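Local coordinates for protein probable glutathione reductase (Sinorhizobium meliloti, PDB 4DNA) that probably catalyses the NADPH-dependent reduction of glutathione disulfide to glutathione, working as an FAD-binding homodimer of the pyridine nucleotide-disulfide oxidoreductase family, at residues 146-151 and 262-267; 156-161 and 257-262; 370-375 and 388-393. One frame throughout, in Å; residues are numbered along the deposited sequence.

Contact 1: residues 146-151 and 262-267. With FAD (flavin-adenine dinucleotide), chain C.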
loop_
_atom_site.group_PDB
_atom_site.type_symbol
_atom_site.label_atom_id
_atom_site.label_comp_id
_atom_site.label_asym_id
_atom_site.label_seq_id
_atom_site.Cartn_x
_atom_site.Cartn_y
_atom_site.Cartn_z
ATOM N N SER A 146 -20.363 -21.492 -13.216
ATOM C CA SER A 146 -20.604 -22.755 -13.905
ATOM C C SER A 146 -21.534 -23.671 -13.114
ATOM O O SER A 146 -21.283 -23.949 -11.943
ATOM C CB SER A 146 -19.286 -23.487 -14.182
ATOM O OG SER A 146 -18.403 -22.683 -14.945
ATOM N N PRO A 147 -22.626 -24.127 -13.746
ATOM C CA PRO A 147 -23.334 -25.241 -13.146
ATOM C C PRO A 147 -22.624 -26.511 -13.591
ATOM O O PRO A 147 -22.152 -26.602 -14.739
ATOM C CB PRO A 147 -24.738 -25.157 -13.760
ATOM C CG PRO A 147 -24.699 -24.049 -14.783
ATOM C CD PRO A 147 -23.256 -23.696 -15.005
ATOM N N HIS A 148 -22.520 -27.475 -12.685
ATOM C CA HIS A 148 -21.812 -28.692 -12.998
ATOM C C HIS A 148 -22.769 -29.829 -13.076
ATOM O O HIS A 148 -22.671 -30.788 -12.300
ATOM C CB HIS A 148 -20.704 -28.914 -11.980
ATOM C CG HIS A 148 -19.566 -27.936 -12.129
ATOM N ND1 HIS A 148 -18.419 -28.246 -12.776
ATOM C CD2 HIS A 148 -19.447 -26.601 -11.730
ATOM C CE1 HIS A 148 -17.598 -27.174 -12.774
ATOM N NE2 HIS A 148 -18.229 -26.167 -12.131
ATOM N N ASP A 149 -23.696 -29.737 -14.035
ATOM C CA ASP A 149 -24.836 -30.662 -14.114
ATOM C C ASP A 149 -24.425 -32.137 -14.153
ATOM O O ASP A 149 -25.231 -33.025 -13.884
ATOM C CB ASP A 149 -25.761 -30.305 -15.286
ATOM C CG ASP A 149 -26.612 -29.050 -15.017
ATOM O OD1 ASP A 149 -26.310 -28.279 -14.080
ATOM O OD2 ASP A 149 -27.594 -28.827 -15.756
ATOM N N ALA A 150 -23.156 -32.378 -14.465
ATOM C CA ALA A 150 -22.598 -33.723 -14.471
ATOM C C ALA A 150 -22.384 -34.293 -13.059
ATOM O O ALA A 150 -22.458 -35.510 -12.867
ATOM C CB ALA A 150 -21.305 -33.755 -15.272
ATOM N N LEU A 151 -22.120 -33.431 -12.077
ATOM C CA LEU A 151 -21.948 -33.897 -10.698
ATOM C C LEU A 151 -23.281 -34.256 -10.026
ATOM O O LEU A 151 -24.171 -33.401 -9.920
ATOM C CB LEU A 151 -21.215 -32.854 -9.854
ATOM C CG LEU A 151 -21.165 -33.147 -8.346
ATOM C CD1 LEU A 151 -20.053 -34.139 -8.025
ATOM C CD2 LEU A 151 -21.007 -31.873 -7.534
ATOM N N LEU A 262 -19.118 -24.612 -4.972
ATOM C CA LEU A 262 -18.409 -24.808 -6.227
ATOM C C LEU A 262 -17.890 -23.484 -6.772
ATOM O O LEU A 262 -18.668 -22.618 -7.178
ATOM C CB LEU A 262 -19.306 -25.457 -7.255
ATOM C CG LEU A 262 -19.924 -26.767 -6.819
ATOM C CD1 LEU A 262 -20.944 -27.139 -7.873
ATOM C CD2 LEU A 262 -18.864 -27.844 -6.634
ATOM N N ALA A 263 -16.568 -23.341 -6.769
ATOM C CA ALA A 263 -15.912 -22.145 -7.259
ATOM C C ALA A 263 -14.939 -22.505 -8.365
ATOM O O ALA A 263 -13.785 -22.082 -8.331
ATOM C CB ALA A 263 -15.185 -21.442 -6.124
ATOM N N LEU A 264 -15.399 -23.288 -9.342
ATOM C CA LEU A 264 -14.533 -23.714 -10.447
ATOM C C LEU A 264 -15.024 -23.179 -11.791
ATOM O O LEU A 264 -15.709 -23.890 -12.540
ATOM C CB LEU A 264 -14.393 -25.237 -10.500
ATOM C CG LEU A 264 -14.778 -26.059 -9.280
ATOM C CD1 LEU A 264 -16.247 -26.427 -9.359
ATOM C CD2 LEU A 264 -13.923 -27.312 -9.226
ATOM N N GLY A 265 -14.680 -21.925 -12.083
ATOM C CA GLY A 265 -14.988 -21.321 -13.373
ATOM C C GLY A 265 -16.335 -20.634 -13.489
ATOM O O GLY A 265 -17.281 -20.933 -12.751
ATOM N N ARG A 266 -16.395 -19.697 -14.432
ATOM C CA ARG A 266 -17.622 -19.007 -14.822
ATOM C C ARG A 266 -17.901 -19.301 -16.288
ATOM O O ARG A 266 -17.026 -19.767 -16.999
ATOM C CB ARG A 266 -17.486 -17.504 -14.584
ATOM C CG ARG A 266 -17.461 -17.136 -13.107
ATOM C CD ARG A 266 -17.297 -15.646 -12.871
ATOM N NE ARG A 266 -18.442 -14.833 -13.309
ATOM C CZ ARG A 266 -19.620 -14.795 -12.693
ATOM N NH1 ARG A 266 -19.822 -15.561 -11.629
ATOM N NH2 ARG A 266 -20.603 -14.014 -13.144
HETATM N N MSE A 267 -19.112 -19.040 -16.746
HETATM C CA MSE A 267 -19.453 -19.317 -18.117
HETATM C C MSE A 267 -20.237 -18.224 -18.715
HETATM O O MSE A 267 -20.858 -17.482 -17.971
HETATM C CB MSE A 267 -20.339 -20.509 -18.091
HETATM C CG MSE A 267 -19.471 -21.716 -18.320
HETATM SE SE MSE A 267 -20.724 -23.148 -17.999
HETATM C CE MSE A 267 -19.492 -24.667 -18.164
HETATM P PA FAD C . -21.261 -8.133 -15.764
HETATM O O1A FAD C . -21.115 -9.634 -15.586
HETATM O O2A FAD C . -20.703 -7.140 -14.768
HETATM O O5B FAD C . -22.818 -7.782 -15.936
HETATM C C5B FAD C . -23.519 -7.932 -17.178
HETATM C C4B FAD C . -24.994 -7.788 -16.838
HETATM O O4B FAD C . -25.851 -8.204 -17.901
HETATM C C3B FAD C . -25.331 -8.649 -15.636
HETATM O O3B FAD C . -25.850 -7.799 -14.602
HETATM C C2B FAD C . -26.337 -9.656 -16.156
HETATM O O2B FAD C . -27.316 -9.977 -15.168
HETATM C C1B FAD C . -26.944 -8.949 -17.360
HETATM N N9A FAD C . -27.448 -9.861 -18.414
HETATM C C8A FAD C . -26.929 -11.070 -18.700
HETATM N N7A FAD C . -27.569 -11.670 -19.732
HETATM C C5A FAD C . -28.523 -10.818 -20.126
HETATM C C6A FAD C . -29.550 -10.853 -21.180
HETATM N N6A FAD C . -29.622 -11.959 -21.960
HETATM N N1A FAD C . -30.371 -9.776 -21.301
HETATM C C2A FAD C . -30.254 -8.705 -20.479
HETATM N N3A FAD C . -29.332 -8.611 -19.493
HETATM C C4A FAD C . -28.449 -9.623 -19.268
HETATM N N1 FAD C . -12.795 -8.219 -11.130
HETATM C C2 FAD C . -11.822 -7.379 -10.708
HETATM O O2 FAD C . -11.279 -6.612 -11.532
HETATM N N3 FAD C . -11.422 -7.350 -9.423
HETATM C C4 FAD C . -11.950 -8.144 -8.471
HETATM O O4 FAD C . -11.553 -8.073 -7.282
HETATM C C4X FAD C . -13.018 -9.098 -8.863
HETATM N N5 FAD C . -13.604 -9.925 -7.969
HETATM C C5X FAD C . -14.584 -10.778 -8.371
HETATM C C6 FAD C . -15.188 -11.633 -7.448
HETATM C C7 FAD C . -16.191 -12.520 -7.853
HETATM C C7M FAD C . -16.814 -13.422 -6.817
HETATM C C8 FAD C . -16.638 -12.546 -9.282
HETATM C C8M FAD C . -17.722 -13.467 -9.774
HETATM C C9 FAD C . -16.037 -11.698 -10.202
HETATM C C9A FAD C . -15.030 -10.820 -9.804
HETATM N N10 FAD C . -14.431 -9.962 -10.748
HETATM C C10 FAD C . -13.417 -9.085 -10.296
HETATM C "C1'" FAD C . -14.865 -10.008 -12.156
HETATM C "C2'" FAD C . -15.801 -8.871 -12.541
HETATM O "O2'" FAD C . -16.927 -8.859 -11.659
HETATM C "C3'" FAD C . -16.238 -9.008 -14.001
HETATM O "O3'" FAD C . -15.065 -9.217 -14.797
HETATM C "C4'" FAD C . -16.984 -7.780 -14.524
HETATM O "O4'" FAD C . -18.237 -7.655 -13.839
HETATM C "C5'" FAD C . -17.238 -7.887 -16.018
HETATM O "O5'" FAD C . -18.463 -7.223 -16.320
HETATM P P FAD C . -19.271 -7.412 -17.708
HETATM O O1P FAD C . -19.332 -6.082 -18.434
HETATM O O2P FAD C . -18.774 -8.644 -18.427
HETATM O O3P FAD C . -20.778 -7.712 -17.241
#
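The backbones of 146-151 and 262-267 come closest where Ser146 faces Arg266, their CA atoms 4.9 Å apart, and one main-chain bond joins them: Ser146 N donates to Gly265 O at 3.2 Å, nearly straight at 165° but reaching the oxygen from above the carbonyl plane. Gly265 O is gripped again by Ser146 OG, which, anti to its own carbonyl carbon, gives a weak bond of 3.0 Å. Gly265 itself has backbone angles (phi 88°) that would press a side chain against the carbonyl before it, so a glycine is called for at this position. The Ser146 N to Gly265 O bond continues the antiparallel pairing of strands 143-145 and 266-268. Segment 262-267 leaves strand 259-262 of the Rossmann-type parallel sheet, in the nucleotide-binding part of the fold, and carries Gly265, a predicted NAD(+)-site residue, and Arg266 of the FAD pocket. His148 NE2 makes a weak, bent hydrogen bond to Leu264 O, which lies in the ring plane at its edge. Leu264 CD1 packs obliquely on this ring, 3.4 Å from His148 NE2, and Leu262 CD1 adds a looser touch at His148 CD2. Met267, a selenomethionine extended beyond CG, crosses Pro147 obliquely, with Met267 SE 4.0 Å from Pro147 CD. Arg266 bends at chi3 (67°) so that the flavin methyl C8M sits over one face of its guanidinium, 3.5 Å from Arg266 NH1.

Contact 2: residues 156-161 and 257-262; sequences LCITSN and ADQVML
Two main-chain hydrogen bonds clamp Ile158 between two residues of strand 259-262. Ile158 N donates to Val260 O at 2.8 Å, coming in above the carbonyl plane, while Leu262 N returns a bond to Ile158 O at 2.9 Å that runs almost along the C=O axis. Together they make a single beta bridge, Ile158 with Met261; the touching parts diverge by 68°, so the pairing goes no further.

Apolar packing flanks this bridge. Cys157 SG, anti to its carbonyl carbon, lies 3.7 Å from Val260 CG1, and Cys157 CB rests 3.9 Å from Leu262 CG. Ile158 holds CG1 in the crowded position between N and the carbonyl carbon (chi1 56°), which sets Ile158 CG1 3.8 Å from Met261 CB. Its other branch, CG2, meets the amide oxygen of Gln259, whose chain crosses the isoleucine at about a right angle. The selenomethionine Met261 bends at chi3, carrying its CE to 3.4 Å from Ser160 CA.

A capping interaction closes the segment: Thr159, the N-cap of helix 160-163, accepts a weak bond from Asn161 N at OG1. The loop before this helix is thus bridged onto the edge strand of the parallel sheet in the probable NAD(P)-binding domain, whose GxGxxA-type loop (Gly177, Gly179, Ala182) is a predicted site. Strand 259-262 neighbours strand 172-176; Met261 and Ser160 both touch Phe185 on helix 180-191, and Ser160 also packs against Pro145 of strand 143-145.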
loop_
_atom_site.group_PDB
_atom_site.type_symbol
_atom_site.label_atom_id
_atom_site.label_comp_id
_atom_site.label_asym_id
_atom_site.label_seq_id
_atom_site.Cartn_x
_atom_site.Cartn_y
_atom_site.Cartn_z
ATOM N N LEU A 156 -27.309 -29.259 -4.590
ATOM C CA LEU A 156 -27.175 -29.079 -3.148
ATOM C C LEU A 156 -26.045 -28.093 -2.786
ATOM O O LEU A 156 -25.890 -27.700 -1.622
ATOM C CB LEU A 156 -26.974 -30.441 -2.470
ATOM C CG LEU A 156 -27.955 -31.548 -2.899
ATOM C CD1 LEU A 156 -27.486 -32.907 -2.420
ATOM C CD2 LEU A 156 -29.369 -31.276 -2.421
ATOM N N CYS A 157 -25.279 -27.685 -3.794
ATOM C CA CYS A 157 -24.105 -26.860 -3.591
ATOM C C CYS A 157 -24.405 -25.388 -3.762
ATOM O O CYS A 157 -25.505 -25.020 -4.170
ATOM C CB CYS A 157 -23.027 -27.276 -4.568
ATOM S SG CYS A 157 -22.447 -28.945 -4.256
ATOM N N ILE A 158 -23.434 -24.538 -3.445
ATOM C CA ILE A 158 -23.621 -23.104 -3.620
ATOM C C ILE A 158 -22.610 -22.483 -4.584
ATOM O O ILE A 158 -21.559 -23.061 -4.860
ATOM C CB ILE A 158 -23.639 -22.340 -2.278
ATOM C CG1 ILE A 158 -22.372 -22.606 -1.462
ATOM C CG2 ILE A 158 -24.884 -22.685 -1.487
ATOM C CD1 ILE A 158 -22.164 -21.607 -0.345
ATOM N N THR A 159 -22.954 -21.314 -5.118
ATOM C CA THR A 159 -22.012 -20.535 -5.908
ATOM C C THR A 159 -21.778 -19.219 -5.190
ATOM O O THR A 159 -22.399 -18.941 -4.163
ATOM C CB THR A 159 -22.522 -20.246 -7.336
ATOM O OG1 THR A 159 -23.674 -19.402 -7.277
ATOM C CG2 THR A 159 -22.867 -21.518 -8.064
ATOM N N SER A 160 -20.888 -18.406 -5.741
ATOM C CA SER A 160 -20.680 -17.063 -5.240
ATOM C C SER A 160 -21.959 -16.209 -5.313
ATOM O O SER A 160 -22.105 -15.214 -4.592
ATOM C CB SER A 160 -19.520 -16.409 -5.983
ATOM O OG SER A 160 -19.700 -16.462 -7.387
ATOM N N ASN A 161 -22.890 -16.590 -6.180
ATOM C CA ASN A 161 -24.174 -15.934 -6.169
ATOM C C ASN A 161 -24.795 -16.063 -4.790
ATOM O O ASN A 161 -25.201 -15.064 -4.210
ATOM C CB ASN A 161 -25.089 -16.497 -7.246
ATOM C CG ASN A 161 -24.804 -15.910 -8.618
ATOM O OD1 ASN A 161 -24.300 -14.803 -8.728
ATOM N ND2 ASN A 161 -25.134 -16.649 -9.668
ATOM N N ALA A 257 -20.034 -31.183 5.562
ATOM C CA ALA A 257 -19.985 -29.743 5.866
ATOM C C ALA A 257 -21.362 -29.117 5.758
ATOM O O ALA A 257 -22.247 -29.672 5.105
ATOM C CB ALA A 257 -19.007 -29.031 4.948
ATOM N N ASP A 258 -21.544 -27.969 6.408
ATOM C CA ASP A 258 -22.802 -27.228 6.308
ATOM C C ASP A 258 -23.108 -26.773 4.867
ATOM O O ASP A 258 -24.229 -26.902 4.392
ATOM C CB ASP A 258 -22.825 -26.055 7.288
ATOM C CG ASP A 258 -23.135 -26.486 8.711
ATOM O OD1 ASP A 258 -23.932 -27.422 8.894
ATOM O OD2 ASP A 258 -22.599 -25.881 9.660
ATOM N N GLN A 259 -22.103 -26.260 4.166
ATOM C CA GLN A 259 -22.273 -25.862 2.768
ATOM C C GLN A 259 -21.125 -26.408 1.924
ATOM O O GLN A 259 -19.999 -26.591 2.427
ATOM C CB GLN A 259 -22.343 -24.337 2.625
ATOM C CG GLN A 259 -23.411 -23.662 3.470
ATOM C CD GLN A 259 -24.802 -23.739 2.861
ATOM O OE1 GLN A 259 -24.970 -23.759 1.646
ATOM N NE2 GLN A 259 -25.805 -23.769 3.713
ATOM N N VAL A 260 -21.425 -26.678 0.650
ATOM C CA VAL A 260 -20.415 -27.065 -0.337
ATOM C C VAL A 260 -20.437 -26.077 -1.495
ATOM O O VAL A 260 -21.378 -26.043 -2.271
ATOM C CB VAL A 260 -20.624 -28.498 -0.867
ATOM C CG1 VAL A 260 -19.586 -28.820 -1.932
ATOM C CG2 VAL A 260 -20.539 -29.507 0.269
HETATM N N MSE A 261 -19.389 -25.274 -1.601
HETATM C CA MSE A 261 -19.307 -24.263 -2.625
HETATM C C MSE A 261 -18.523 -24.759 -3.791
HETATM O O MSE A 261 -17.396 -25.253 -3.638
HETATM C CB MSE A 261 -18.601 -23.047 -2.057
HETATM C CG MSE A 261 -18.672 -21.886 -3.036
HETATM SE SE MSE A 261 -17.889 -20.350 -2.094
HETATM C CE MSE A 261 -18.932 -18.885 -2.890
ATOM N N LEU A 262 -19.118 -24.612 -4.972
ATOM C CA LEU A 262 -18.409 -24.808 -6.227
ATOM C C LEU A 262 -17.890 -23.484 -6.772
ATOM O O LEU A 262 -18.668 -22.618 -7.178
ATOM C CB LEU A 262 -19.306 -25.457 -7.255
ATOM C CG LEU A 262 -19.924 -26.767 -6.819
ATOM C CD1 LEU A 262 -20.944 -27.139 -7.873
ATOM C CD2 LEU A 262 -18.864 -27.844 -6.634
#

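Contact 3: residues 370-375 and 388-393; sequences VYRAEF and KTIMKL
Six main-chain hydrogen bonds zip strand 370-375 to strand 389-393, their axes 4.6 Å apart and running antiparallel, with 171° between their directions. The N-H and C=O of Tyr371, Ala373 and Phe375 are all satisfied by those of Leu393, Met391 and Thr389. Leu393 N meets Tyr371 O in the carbonyl plane at 2.8 Å, whereas Ala373 N reaches Met391 O from above the Met391 carbonyl plane. Between these pairs, CA-H...O contacts such as Glu374 CA to Thr389 O supplement the ladder.

The face with Arg372, Glu374, Ile390 and Lys392 carries the charged groups. Arg372, extended from CG to NE, directs NH2 to Glu374 OE2 at 3.2 Å; the acid oxygen lies near the guanidinium plane, but is met from above the carboxylate plane. Asp212 gives the same NH2 a second salt bridge, and Ile390 CG2 covers one face of the guanidinium. Glu374 and Ile390 lie alongside each other, Glu374 CG 3.6 Å from Ile390 CG1. An alanine in place of Arg372 would remove the guanidinium that bridges Glu374 and Asp212, and would probably leave the two acids less well balanced and the packing over Ile390 looser. Lys392 NZ is held by Asp210, Asp212 and Glu358, while Lys392 CE packs 3.6 Å from Val370 CG1.

The other face is mostly apolar. The Phe375 ring, placed by chi1 66° in the crowded position, has Thr389 CB over one face, 3.9 Å from the centroid, in a CH-pi contact; the selenium of Met391 approaches the ring edge in a Met-aromatic contact. Tyr371 OH bonds to Arg400. The two are adjacent inner strands of the antiparallel sheet of this family's C-terminal dimerisation domain.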
loop_
_atom_site.group_PDB
_atom_site.type_symbol
_atom_site.label_atom_id
_atom_site.label_comp_id
_atom_site.label_asym_id
_atom_site.label_seq_id
_atom_site.Cartn_x
_atom_site.Cartn_y
_atom_site.Cartn_z
ATOM N N VAL A 370 16.850 -12.959 -10.470
ATOM C CA VAL A 370 15.709 -12.989 -9.553
ATOM C C VAL A 370 16.106 -12.372 -8.209
ATOM O O VAL A 370 17.189 -12.659 -7.656
ATOM C CB VAL A 370 15.155 -14.417 -9.378
ATOM C CG1 VAL A 370 14.024 -14.439 -8.369
ATOM C CG2 VAL A 370 14.676 -14.962 -10.713
ATOM N N TYR A 371 15.225 -11.503 -7.713
ATOM C CA TYR A 371 15.477 -10.744 -6.518
ATOM C C TYR A 371 14.357 -11.057 -5.517
ATOM O O TYR A 371 13.237 -10.579 -5.652
ATOM C CB TYR A 371 15.593 -9.260 -6.880
ATOM C CG TYR A 371 16.797 -8.906 -7.784
ATOM C CD1 TYR A 371 16.727 -9.046 -9.178
ATOM C CD2 TYR A 371 17.993 -8.405 -7.246
ATOM C CE1 TYR A 371 17.799 -8.707 -9.991
ATOM C CE2 TYR A 371 19.070 -8.076 -8.056
ATOM C CZ TYR A 371 18.966 -8.234 -9.427
ATOM O OH TYR A 371 20.026 -7.922 -10.248
ATOM N N ARG A 372 14.669 -11.898 -4.529
ATOM C CA ARG A 372 13.663 -12.487 -3.647
ATOM C C ARG A 372 13.872 -12.032 -2.214
ATOM O O ARG A 372 14.971 -12.117 -1.674
ATOM C CB ARG A 372 13.724 -14.016 -3.711
ATOM C CG ARG A 372 12.462 -14.723 -3.231
ATOM C CD ARG A 372 12.666 -16.203 -2.957
ATOM N NE ARG A 372 11.445 -16.829 -2.439
ATOM C CZ ARG A 372 11.204 -17.101 -1.152
ATOM N NH1 ARG A 372 12.102 -16.819 -0.211
ATOM N NH2 ARG A 372 10.057 -17.665 -0.798
ATOM N N ALA A 373 12.799 -11.550 -1.604
ATOM C CA ALA A 373 12.857 -11.001 -0.260
ATOM C C ALA A 373 11.850 -11.725 0.606
ATOM O O ALA A 373 10.681 -11.818 0.244
ATOM C CB ALA A 373 12.543 -9.516 -0.292
ATOM N N GLU A 374 12.300 -12.250 1.736
ATOM C CA GLU A 374 11.395 -12.934 2.639
ATOM C C GLU A 374 11.581 -12.428 4.055
ATOM O O GLU A 374 12.691 -12.471 4.583
ATOM C CB GLU A 374 11.623 -14.432 2.584
ATOM C CG GLU A 374 10.376 -15.244 2.910
ATOM C CD GLU A 374 10.663 -16.737 2.970
ATOM O OE1 GLU A 374 11.673 -17.106 3.623
ATOM O OE2 GLU A 374 9.883 -17.525 2.364
ATOM N N PHE A 375 10.501 -11.956 4.672
ATOM C CA PHE A 375 10.632 -11.289 5.956
ATOM C C PHE A 375 9.363 -11.170 6.801
ATOM O O PHE A 375 8.234 -11.200 6.289
ATOM C CB PHE A 375 11.288 -9.913 5.776
ATOM C CG PHE A 375 10.458 -8.935 5.001
ATOM C CD1 PHE A 375 10.503 -8.905 3.615
ATOM C CD2 PHE A 375 9.648 -8.017 5.657
ATOM C CE1 PHE A 375 9.747 -7.981 2.899
ATOM C CE2 PHE A 375 8.893 -7.098 4.949
ATOM C CZ PHE A 375 8.944 -7.076 3.570
ATOM N N LYS A 388 4.924 -14.210 7.007
ATOM C CA LYS A 388 6.093 -13.875 6.194
ATOM C C LYS A 388 5.707 -13.086 4.949
ATOM O O LYS A 388 4.749 -13.412 4.256
ATOM C CB LYS A 388 6.924 -15.125 5.868
ATOM C CG LYS A 388 8.050 -15.357 6.870
ATOM C CD LYS A 388 8.147 -16.816 7.309
ATOM C CE LYS A 388 9.122 -16.974 8.476
ATOM N NZ LYS A 388 9.395 -18.397 8.849
ATOM N N THR A 389 6.429 -12.015 4.683
ATOM C CA THR A 389 6.206 -11.310 3.440
ATOM C C THR A 389 7.192 -11.824 2.398
ATOM O O THR A 389 8.400 -11.862 2.642
ATOM C CB THR A 389 6.279 -9.776 3.621
ATOM O OG1 THR A 389 5.233 -9.362 4.503
ATOM C CG2 THR A 389 6.114 -9.053 2.292
ATOM N N ILE A 390 6.661 -12.257 1.254
ATOM C CA ILE A 390 7.502 -12.574 0.113
ATOM C C ILE A 390 7.363 -11.476 -0.929
ATOM O O ILE A 390 6.250 -11.087 -1.277
ATOM C CB ILE A 390 7.227 -13.979 -0.444
ATOM C CG1 ILE A 390 7.635 -15.032 0.586
ATOM C CG2 ILE A 390 8.047 -14.229 -1.695
ATOM C CD1 ILE A 390 6.804 -16.297 0.538
HETATM N N MSE A 391 8.504 -10.956 -1.379
HETATM C CA MSE A 391 8.567 -9.876 -2.368
HETATM C C MSE A 391 9.560 -10.241 -3.426
HETATM O O MSE A 391 10.759 -10.299 -3.155
HETATM C CB MSE A 391 9.061 -8.618 -1.685
HETATM C CG MSE A 391 7.873 -7.971 -0.999
HETATM SE SE MSE A 391 8.295 -6.111 -0.508
HETATM C CE MSE A 391 6.502 -5.531 0.062
ATOM N N LYS A 392 9.087 -10.497 -4.644
ATOM C CA LYS A 392 9.953 -11.102 -5.639
ATOM C C LYS A 392 9.951 -10.358 -6.953
ATOM O O LYS A 392 8.908 -10.165 -7.552
ATOM C CB LYS A 392 9.592 -12.578 -5.825
ATOM C CG LYS A 392 10.092 -13.223 -7.105
ATOM C CD LYS A 392 10.605 -14.631 -6.837
ATOM C CE LYS A 392 10.641 -15.495 -8.090
ATOM N NZ LYS A 392 9.477 -16.404 -8.207
ATOM N N LEU A 393 11.142 -9.954 -7.385
ATOM C CA LEU A 393 11.344 -9.264 -8.649
ATOM C C LEU A 393 12.017 -10.161 -9.664
ATOM O O LEU A 393 12.996 -10.847 -9.326
ATOM C CB LEU A 393 12.213 -8.029 -8.443
ATOM C CG LEU A 393 11.502 -6.829 -7.817
ATOM C CD1 LEU A 393 12.479 -5.723 -7.457
ATOM C CD2 LEU A 393 10.462 -6.325 -8.781
#

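In the fold
Contacts 1 and 2 share Leu262, lie with centres 11 Å apart and belong to the nucleotide-binding part of the chain. Contact 1 is a surface contact with a few, partly weak, bonds, but it reaches the flavin through one arginine. Contact 2 is partly buried and depends on a single bridge plus apolar packing at the border of the parallel sheet. Contact 3 stands apart, its centre about 35 Å from either of theirs and in the dimerisation domain: a buried, regular ladder between adjacent strands. Isolated links join a loop to the start of a strand in contact 1 and to a sheet edge in contact 2, whereas continuous pairing, with salt bridges on one face, marks contact 3.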